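Local coordinates for LpxE (PDB 6EBU), which probably removes the 1-phosphate group from lipid A in the bacterial membrane, as a multi-helix phosphatase of the PAP2 superfamily, at residues L14-F19 / A88-D93; N24-L29 / N95-L100. The protein carries 1 engineered substitution. All blocks are in the same frame, centred on the assembly; numbering follows the deposited sequence.

Interaction 1 (L14-F19 / A88-D93); sequences LNLELF and AILLED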
ATOM      1  N   LEU A  14     -15.819   4.843 -12.160  1.00 58.89           N
ATOM      2  CA  LEU A  14     -14.677   5.611 -11.674  1.00 49.20           C
ATOM      3  C   LEU A  14     -13.487   4.707 -11.376  1.00 58.70           C
ATOM      4  O   LEU A  14     -12.337   5.074 -11.641  1.00 55.36           O
ATOM      5  CB  LEU A  14     -15.076   6.407 -10.432  1.00 53.42           C
ATOM      6  CG  LEU A  14     -13.981   7.211  -9.727  1.00 61.93           C
ATOM      7  CD1 LEU A  14     -13.297   8.157 -10.697  1.00 57.10           C
ATOM      8  CD2 LEU A  14     -14.564   7.976  -8.550  1.00 58.74           C
ATOM      9  N   ASN A  15     -13.746   3.514 -10.835  1.00 52.02           N
ATOM     10  CA  ASN A  15     -12.661   2.592 -10.516  1.00 52.10           C
ATOM     11  C   ASN A  15     -11.973   2.085 -11.777  1.00 52.06           C
ATOM     12  O   ASN A  15     -10.739   2.029 -11.838  1.00 55.81           O
ATOM     13  CB  ASN A  15     -13.196   1.418  -9.697  1.00 52.32           C
ATOM     14  CG  ASN A  15     -12.125   0.758  -8.851  1.00 54.12           C
ATOM     15  OD1 ASN A  15     -11.101   1.365  -8.537  1.00 50.90           O
ATOM     16  ND2 ASN A  15     -12.362  -0.492  -8.472  1.00 52.32           N
ATOM     17  N   LEU A  16     -12.753   1.711 -12.792  1.00 57.13           N
ATOM     18  CA  LEU A  16     -12.176   1.115 -13.993  1.00 49.06           C
ATOM     19  C   LEU A  16     -11.506   2.161 -14.876  1.00 46.37           C
ATOM     20  O   LEU A  16     -10.456   1.891 -15.469  1.00 47.34           O
ATOM     21  CB  LEU A  16     -13.255   0.366 -14.775  1.00 55.24           C
ATOM     22  CG  LEU A  16     -14.005  -0.735 -14.020  1.00 56.28           C
ATOM     23  CD1 LEU A  16     -14.918  -1.500 -14.964  1.00 47.58           C
ATOM     24  CD2 LEU A  16     -13.036  -1.680 -13.322  1.00 50.90           C
ATOM     25  N   GLU A  17     -12.094   3.354 -14.978  1.00 50.33           N
ATOM     26  CA  GLU A  17     -11.485   4.402 -15.792  1.00 55.06           C
ATOM     27  C   GLU A  17     -10.183   4.891 -15.171  1.00 51.46           C
ATOM     28  O   GLU A  17      -9.207   5.148 -15.885  1.00 52.64           O
ATOM     29  CB  GLU A  17     -12.465   5.560 -15.979  1.00 53.12           C
ATOM     30  N   LEU A  18     -10.150   5.027 -13.843  1.00 59.79           N
ATOM     31  CA  LEU A  18      -8.914   5.411 -13.170  1.00 50.18           C
ATOM     32  C   LEU A  18      -7.834   4.356 -13.361  1.00 54.55           C
ATOM     33  O   LEU A  18      -6.664   4.689 -13.589  1.00 47.63           O
ATOM     34  CB  LEU A  18      -9.170   5.643 -11.682  1.00 64.00           C
ATOM     35  CG  LEU A  18      -9.786   6.970 -11.239  1.00 67.61           C
ATOM     36  CD1 LEU A  18      -9.357   7.293  -9.815  1.00 58.65           C
ATOM     37  CD2 LEU A  18      -9.402   8.094 -12.185  1.00 73.60           C
ATOM     38  N   PHE A  19      -8.202   3.076 -13.270  1.00 44.45           N
ATOM     39  CA  PHE A  19      -7.215   2.021 -13.464  1.00 41.36           C
ATOM     40  C   PHE A  19      -6.625   2.071 -14.867  1.00 47.14           C
ATOM     41  O   PHE A  19      -5.410   1.913 -15.041  1.00 47.90           O
ATOM     42  CB  PHE A  19      -7.833   0.647 -13.200  1.00 39.78           C
ATOM     43  CG  PHE A  19      -6.918  -0.492 -13.549  1.00 39.84           C
ATOM     44  CD1 PHE A  19      -5.931  -0.900 -12.665  1.00 36.87           C
ATOM     45  CD2 PHE A  19      -7.021  -1.134 -14.773  1.00 42.56           C
ATOM     46  CE1 PHE A  19      -5.076  -1.935 -12.988  1.00 37.06           C
ATOM     47  CE2 PHE A  19      -6.167  -2.172 -15.103  1.00 42.65           C
ATOM     48  CZ  PHE A  19      -5.193  -2.572 -14.209  1.00 44.02           C
ATOM     49  N   ALA A  88      -6.362  -8.428 -13.357  1.00 45.31           N
ATOM     50  CA  ALA A  88      -6.092  -9.444 -14.368  1.00 44.50           C
ATOM     51  C   ALA A  88      -7.244 -10.429 -14.524  1.00 52.22           C
ATOM     52  O   ALA A  88      -7.348 -11.081 -15.568  1.00 49.99           O
ATOM     53  CB  ALA A  88      -4.807 -10.203 -14.034  1.00 44.62           C
ATOM     54  N   ILE A  89      -8.103 -10.552 -13.517  1.00 54.86           N
ATOM     55  CA  ILE A  89      -9.265 -11.431 -13.602  1.00 53.17           C
ATOM     56  C   ILE A  89     -10.486 -10.685 -14.122  1.00 52.61           C
ATOM     57  O   ILE A  89     -11.180 -11.158 -15.026  1.00 54.50           O
ATOM     58  CB  ILE A  89      -9.545 -12.069 -12.222  1.00 50.05           C
ATOM     59  CG1 ILE A  89      -8.362 -12.931 -11.773  1.00 48.99           C
ATOM     60  CG2 ILE A  89     -10.825 -12.889 -12.260  1.00 58.25           C
ATOM     61  CD1 ILE A  89      -8.096 -14.123 -12.661  1.00 48.81           C
ATOM     62  N   LEU A  90     -10.760  -9.502 -13.571  1.00 44.32           N
ATOM     63  CA  LEU A  90     -11.984  -8.788 -13.920  1.00 44.03           C
ATOM     64  C   LEU A  90     -11.895  -8.152 -15.301  1.00 52.64           C
ATOM     65  O   LEU A  90     -12.881  -8.138 -16.047  1.00 57.00           O
ATOM     66  CB  LEU A  90     -12.287  -7.724 -12.864  1.00 45.71           C
ATOM     67  CG  LEU A  90     -13.706  -7.153 -12.869  1.00 59.35           C
ATOM     68  CD1 LEU A  90     -14.688  -8.142 -12.256  1.00 57.21           C
ATOM     69  CD2 LEU A  90     -13.753  -5.820 -12.137  1.00 49.01           C
ATOM     70  N   LEU A  91     -10.731  -7.618 -15.660  1.00 49.18           N
ATOM     71  CA  LEU A  91     -10.579  -6.828 -16.871  1.00 48.22           C
ATOM     72  C   LEU A  91      -9.782  -7.584 -17.925  1.00 48.30           C
ATOM     73  O   LEU A  91      -9.086  -8.560 -17.636  1.00 54.09           O
ATOM     74  CB  LEU A  91      -9.893  -5.491 -16.571  1.00 51.87           C
ATOM     75  CG  LEU A  91     -10.613  -4.550 -15.608  1.00 48.26           C
ATOM     76  CD1 LEU A  91      -9.931  -3.191 -15.594  1.00 55.46           C
ATOM     77  CD2 LEU A  91     -12.081  -4.417 -15.979  1.00 48.64           C
ATOM     78  N   GLU A  92      -9.897  -7.106 -19.159  1.00 55.04           N
ATOM     79  CA  GLU A  92      -9.168  -7.646 -20.296  1.00 54.46           C
ATOM     80  C   GLU A  92      -7.981  -6.751 -20.628  1.00 44.51           C
ATOM     81  O   GLU A  92      -8.013  -5.540 -20.400  1.00 53.63           O
ATOM     82  CB  GLU A  92     -10.077  -7.769 -21.524  1.00 61.35           C
ATOM     83  CG  GLU A  92     -11.502  -8.215 -21.229  1.00 61.78           C
ATOM     84  CD  GLU A  92     -11.597  -9.692 -20.897  1.00 56.68           C
ATOM     85  OE1 GLU A  92     -12.565 -10.085 -20.217  1.00 54.38           O
ATOM     86  OE2 GLU A  92     -10.704 -10.459 -21.314  1.00 61.54           O
ATOM     87  N   ASP A  93      -6.931  -7.367 -21.173  1.00 51.47           N
ATOM     88  CA  ASP A  93      -5.747  -6.658 -21.658  1.00 59.40           C
ATOM     89  C   ASP A  93      -5.125  -5.801 -20.554  1.00 61.30           C
ATOM     90  O   ASP A  93      -4.940  -4.589 -20.689  1.00 58.60           O
ATOM     91  CB  ASP A  93      -6.085  -5.818 -22.893  1.00 55.29           C
ATOM     92  CG  ASP A  93      -6.388  -6.670 -24.105  1.00 64.73           C
ATOM     93  OD1 ASP A  93      -5.637  -7.638 -24.349  1.00 74.35           O
ATOM     94  OD2 ASP A  93      -7.377  -6.378 -24.808  1.00 76.01           O
TER
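Leu16 and Leu91 share one first torsion, CG anti to the carbonyl carbon and beside the backbone N (chi1 -57° and -61°), whereas Phe19 swings CG anti to its N (173°); the three side chains thereby converge. Leu91 spans its two partners. Its CD2 branch meets mainly Leu16, CD2 to CD2 at 3.9 Å, the two side chains crossing at a slant. Its other branch, CD1, touches the Phe19 ring obliquely, 3.7 Å from ring atom CD2, and also lies near Leu16 CD2; the Phe19 and Leu91 side chains run past each other in opposite directions. Leu16 and Phe19, three residues apart, lie on one face of helix 13-24, and this face meets the end of the short helix 87-90 in the PAP2 region, where Leu91 is the first residue to leave helical geometry. An alanine in place of Leu91 would remove both methyl branches and is likely to open a gap between Leu16 and the Phe19 ring. Leu90 adds a looser contact, its CD2 4.4 Å from Leu16 CD2. Polar bonds flank this apolar patch: Arg20 donates to the carbonyl oxygen of Glu92, and Asn15 ties helix 13-24 to the backbone of Leu152.

Interaction 2 (N24-L29 / N95-L100); sequences NARHPL and NLLFPL. With BOG (octyl beta-D-glucopyranoside), chain F.
Asn24 and Asn95 set their amides almost perpendicular, planes 89° apart, with Asn24 OD1 3.5 Å from Asn95 ND2, a contact rather than a hydrogen bond. Ala25 then turns the chain through an inverse gamma turn. Arg26, next in line, carries most of the contact: its chain bends at chi3 (67°) and lays the guanidinium along Asn95, whose CB sits over one face, towards the rim. At the bend, Arg26 CD rests 3.4 Å from Asn95 CG. Leu97 meets the edge of the guanidinium, its CG 3.8 Å from Arg26 NH2. The polar partners of this group lie beyond Asn95: NH1 donates to the carbonyl oxygens of Asn23 and Tyr145, and the Tyr145 ring forms a cation-pi pair with the charge. His27 occupies the N-cap of helix 28-37, its ND1 accepting from Leu29 N at 3.0 Å, close to the ring plane, while Pro28 CD lies over one ring face. Farther along 95-100, the Phe98 ring is sandwiched between Leu97 CB and the alkyl chain of octyl glucoside, C6' 3.5 Å from Phe98 CG. Phe98 and Leu100 touch Arg143, and Leu100 also touches Arg86, arginines whose sequence setting is consistent with the phosphate-binding signature motifs of PAP2 phosphatases.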
ATOM      1  N   ASN A  24      -2.284   2.053 -18.378  1.00 39.50           N
ATOM      2  CA  ASN A  24      -1.915   2.170 -19.783  1.00 44.85           C
ATOM      3  C   ASN A  24      -0.814   3.190 -20.040  1.00 46.56           C
ATOM      4  O   ASN A  24      -0.165   3.122 -21.089  1.00 51.68           O
ATOM      5  CB  ASN A  24      -3.144   2.529 -20.628  1.00 51.14           C
ATOM      6  CG  ASN A  24      -4.188   1.424 -20.638  1.00 56.26           C
ATOM      7  OD1 ASN A  24      -3.856   0.238 -20.612  1.00 44.40           O
ATOM      8  ND2 ASN A  24      -5.457   1.811 -20.675  1.00 63.15           N
ATOM      9  N   ALA A  25      -0.588   4.124 -19.115  1.00 45.76           N
ATOM     10  CA  ALA A  25       0.471   5.126 -19.251  1.00 38.32           C
ATOM     11  C   ALA A  25       1.782   4.506 -18.774  1.00 46.38           C
ATOM     12  O   ALA A  25       2.212   4.668 -17.629  1.00 45.84           O
ATOM     13  CB  ALA A  25       0.119   6.384 -18.469  1.00 31.33           C
ATOM     14  N   ARG A  26       2.431   3.784 -19.681  1.00 39.79           N
ATOM     15  CA  ARG A  26       3.575   2.954 -19.343  1.00 46.48           C
ATOM     16  C   ARG A  26       4.832   3.420 -20.066  1.00 45.86           C
ATOM     17  O   ARG A  26       4.796   4.261 -20.968  1.00 48.74           O
ATOM     18  CB  ARG A  26       3.298   1.486 -19.679  1.00 43.27           C
ATOM     19  CG  ARG A  26       1.911   1.034 -19.299  1.00 40.72           C
ATOM     20  CD  ARG A  26       1.790  -0.468 -19.408  1.00 50.70           C
ATOM     21  NE  ARG A  26       2.612  -1.166 -18.423  1.00 47.72           N
ATOM     22  CZ  ARG A  26       2.297  -1.284 -17.138  1.00 39.61           C
ATOM     23  NH1 ARG A  26       1.178  -0.744 -16.672  1.00 34.61           N
ATOM     24  NH2 ARG A  26       3.100  -1.943 -16.317  1.00 50.08           N
ATOM     25  N   HIS A  27       5.954   2.841 -19.645  1.00 48.29           N
ATOM     26  CA  HIS A  27       7.281   3.071 -20.201  1.00 48.14           C
ATOM     27  C   HIS A  27       8.227   2.024 -19.624  1.00 50.15           C
ATOM     28  O   HIS A  27       8.072   1.626 -18.462  1.00 44.47           O
ATOM     29  CB  HIS A  27       7.770   4.487 -19.887  1.00 41.07           C
ATOM     30  CG  HIS A  27       8.990   4.887 -20.657  1.00 55.06           C
ATOM     31  ND1 HIS A  27      10.261   4.494 -20.297  1.00 52.53           N
ATOM     32  CD2 HIS A  27       9.132   5.638 -21.775  1.00 47.56           C
ATOM     33  CE1 HIS A  27      11.133   4.987 -21.158  1.00 52.27           C
ATOM     34  NE2 HIS A  27      10.474   5.686 -22.065  1.00 52.29           N
ATOM     35  N   PRO A  28       9.199   1.538 -20.403  1.00 50.20           N
ATOM     36  CA  PRO A  28      10.133   0.535 -19.858  1.00 46.68           C
ATOM     37  C   PRO A  28      10.860   0.997 -18.608  1.00 45.38           C
ATOM     38  O   PRO A  28      11.109   0.186 -17.708  1.00 44.98           O
ATOM     39  CB  PRO A  28      11.103   0.298 -21.025  1.00 46.82           C
ATOM     40  CG  PRO A  28      10.298   0.610 -22.242  1.00 50.25           C
ATOM     41  CD  PRO A  28       9.383   1.738 -21.852  1.00 46.86           C
ATOM     42  N   LEU A  29      11.211   2.283 -18.529  1.00 41.80           N
ATOM     43  CA  LEU A  29      11.869   2.795 -17.332  1.00 47.65           C
ATOM     44  C   LEU A  29      10.935   2.783 -16.130  1.00 47.15           C
ATOM     45  O   LEU A  29      11.386   2.567 -15.000  1.00 42.06           O
ATOM     46  CB  LEU A  29      12.392   4.207 -17.580  1.00 44.10           C
ATOM     47  CG  LEU A  29      13.562   4.320 -18.557  1.00 51.03           C
ATOM     48  CD1 LEU A  29      14.047   5.754 -18.626  1.00 47.27           C
ATOM     49  CD2 LEU A  29      14.686   3.383 -18.145  1.00 49.04           C
ATOM     50  N   ASN A  95      -1.978  -4.832 -18.251  1.00 45.54           N
ATOM     51  CA  ASN A  95      -0.520  -4.843 -18.219  1.00 47.23           C
ATOM     52  C   ASN A  95      -0.071  -5.261 -16.824  1.00 41.32           C
ATOM     53  O   ASN A  95      -0.217  -4.502 -15.859  1.00 44.49           O
ATOM     54  CB  ASN A  95       0.027  -3.474 -18.605  1.00 49.27           C
ATOM     55  CG  ASN A  95      -0.359  -3.073 -20.017  1.00 44.66           C
ATOM     56  OD1 ASN A  95       0.139  -3.637 -20.989  1.00 53.32           O
ATOM     57  ND2 ASN A  95      -1.249  -2.095 -20.135  1.00 43.74           N
ATOM     58  N   LEU A  96       0.468  -6.471 -16.717  1.00 48.58           N
ATOM     59  CA  LEU A  96       0.789  -7.098 -15.443  1.00 50.27           C
ATOM     60  C   LEU A  96       2.297  -7.135 -15.239  1.00 51.47           C
ATOM     61  O   LEU A  96       3.035  -7.587 -16.120  1.00 56.86           O
ATOM     62  CB  LEU A  96       0.234  -8.522 -15.385  1.00 50.27           C
ATOM     63  CG  LEU A  96      -1.017  -8.787 -14.551  1.00 57.60           C
ATOM     64  CD1 LEU A  96      -1.195 -10.284 -14.357  1.00 58.89           C
ATOM     65  CD2 LEU A  96      -0.928  -8.079 -13.215  1.00 51.63           C
ATOM     66  N   LEU A  97       2.745  -6.677 -14.072  1.00 52.79           N
ATOM     67  CA  LEU A  97       4.138  -6.831 -13.673  1.00 42.76           C
ATOM     68  C   LEU A  97       4.354  -7.985 -12.705  1.00 47.44           C
ATOM     69  O   LEU A  97       5.455  -8.541 -12.660  1.00 56.84           O
ATOM     70  CB  LEU A  97       4.660  -5.537 -13.041  1.00 42.21           C
ATOM     71  CG  LEU A  97       4.947  -4.386 -14.007  1.00 49.02           C
ATOM     72  CD1 LEU A  97       5.222  -3.104 -13.244  1.00 37.16           C
ATOM     73  CD2 LEU A  97       6.116  -4.728 -14.917  1.00 46.79           C
ATOM     74  N   PHE A  98       3.332  -8.358 -11.934  1.00 46.56           N
ATOM     75  CA  PHE A  98       3.414  -9.464 -10.993  1.00 56.32           C
ATOM     76  C   PHE A  98       2.217 -10.385 -11.182  1.00 53.25           C
ATOM     77  O   PHE A  98       1.095  -9.911 -11.398  1.00 59.15           O
ATOM     78  CB  PHE A  98       3.453  -8.965  -9.538  1.00 50.27           C
ATOM     79  CG  PHE A  98       4.375  -7.797  -9.317  1.00 50.26           C
ATOM     80  CD1 PHE A  98       5.734  -7.908  -9.564  1.00 55.49           C
ATOM     81  CD2 PHE A  98       3.881  -6.588  -8.851  1.00 47.67           C
ATOM     82  CE1 PHE A  98       6.582  -6.833  -9.357  1.00 43.31           C
ATOM     83  CE2 PHE A  98       4.726  -5.510  -8.643  1.00 43.91           C
ATOM     84  CZ  PHE A  98       6.077  -5.634  -8.896  1.00 43.77           C
ATOM     85  N   PRO A  99       2.419 -11.705 -11.108  1.00 58.06           N
ATOM     86  CA  PRO A  99       1.312 -12.667 -11.327  1.00 53.71           C
ATOM     87  C   PRO A  99       0.412 -12.815 -10.105  1.00 57.10           C
ATOM     88  O   PRO A  99       0.430 -13.817  -9.381  1.00 60.84           O
ATOM     89  CB  PRO A  99       2.061 -13.964 -11.669  1.00 54.62           C
ATOM     90  CG  PRO A  99       3.527 -13.598 -11.782  1.00 58.49           C
ATOM     91  CD  PRO A  99       3.706 -12.389 -10.938  1.00 52.31           C
ATOM     92  N   LEU A 100      -0.407 -11.798  -9.858  1.00 48.47           N
ATOM     93  CA  LEU A 100      -1.370 -11.805  -8.767  1.00 48.17           C
ATOM     94  C   LEU A 100      -2.778 -11.737  -9.345  1.00 52.06           C
ATOM     95  O   LEU A 100      -3.015 -11.037 -10.335  1.00 46.68           O
ATOM     96  CB  LEU A 100      -1.127 -10.637  -7.812  1.00 44.56           C
ATOM     97  CG  LEU A 100       0.262 -10.587  -7.175  1.00 46.23           C
ATOM     98  CD1 LEU A 100       0.386  -9.390  -6.247  1.00 45.01           C
ATOM     99  CD2 LEU A 100       0.555 -11.883  -6.435  1.00 51.61           C
TER
HETATM  100  O1  BOG F 205       1.940  -9.612  -1.229  0.62 59.97           O
HETATM  101  C1' BOG F 205       2.826  -8.517  -1.006  0.62 60.75           C
HETATM  102  C2' BOG F 205       4.152  -8.772  -1.756  0.62 59.88           C
HETATM  103  C3' BOG F 205       4.807  -7.410  -2.145  0.62 53.96           C
HETATM  104  C4' BOG F 205       5.188  -7.414  -3.652  0.62 58.28           C
HETATM  105  C5' BOG F 205       4.056  -8.063  -4.480  0.62 56.07           C
HETATM  106  C6' BOG F 205       4.574  -8.405  -5.892  0.62 58.18           C
HETATM  107  C7' BOG F 205       5.381  -9.701  -5.856  0.62 58.42           C
HETATM  108  C8' BOG F 205       4.454 -10.872  -5.522  0.62 56.78           C

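The two contacts sit on the same side of the chain's centre, their own centres about 13 Å apart. Their segments alternate along the sequence: residues 14-19 and 24-29 come from helix 13-24 and the turn into helix 28-37, and they meet 88-93 and 95-100 in the same order, so one N-terminal stretch follows a single loop-rich connection. The second segments also pack directly, Ala88 CB lying 3.6 Å from Leu96 CD1. Detergent lies near both, at different range: the side chain of Phe19 in interaction 1 is about 9 Å from one octyl glucoside, while in interaction 2 an alkyl chain lies on Phe98, which touches Arg143 of the probable PAP2 phosphate site.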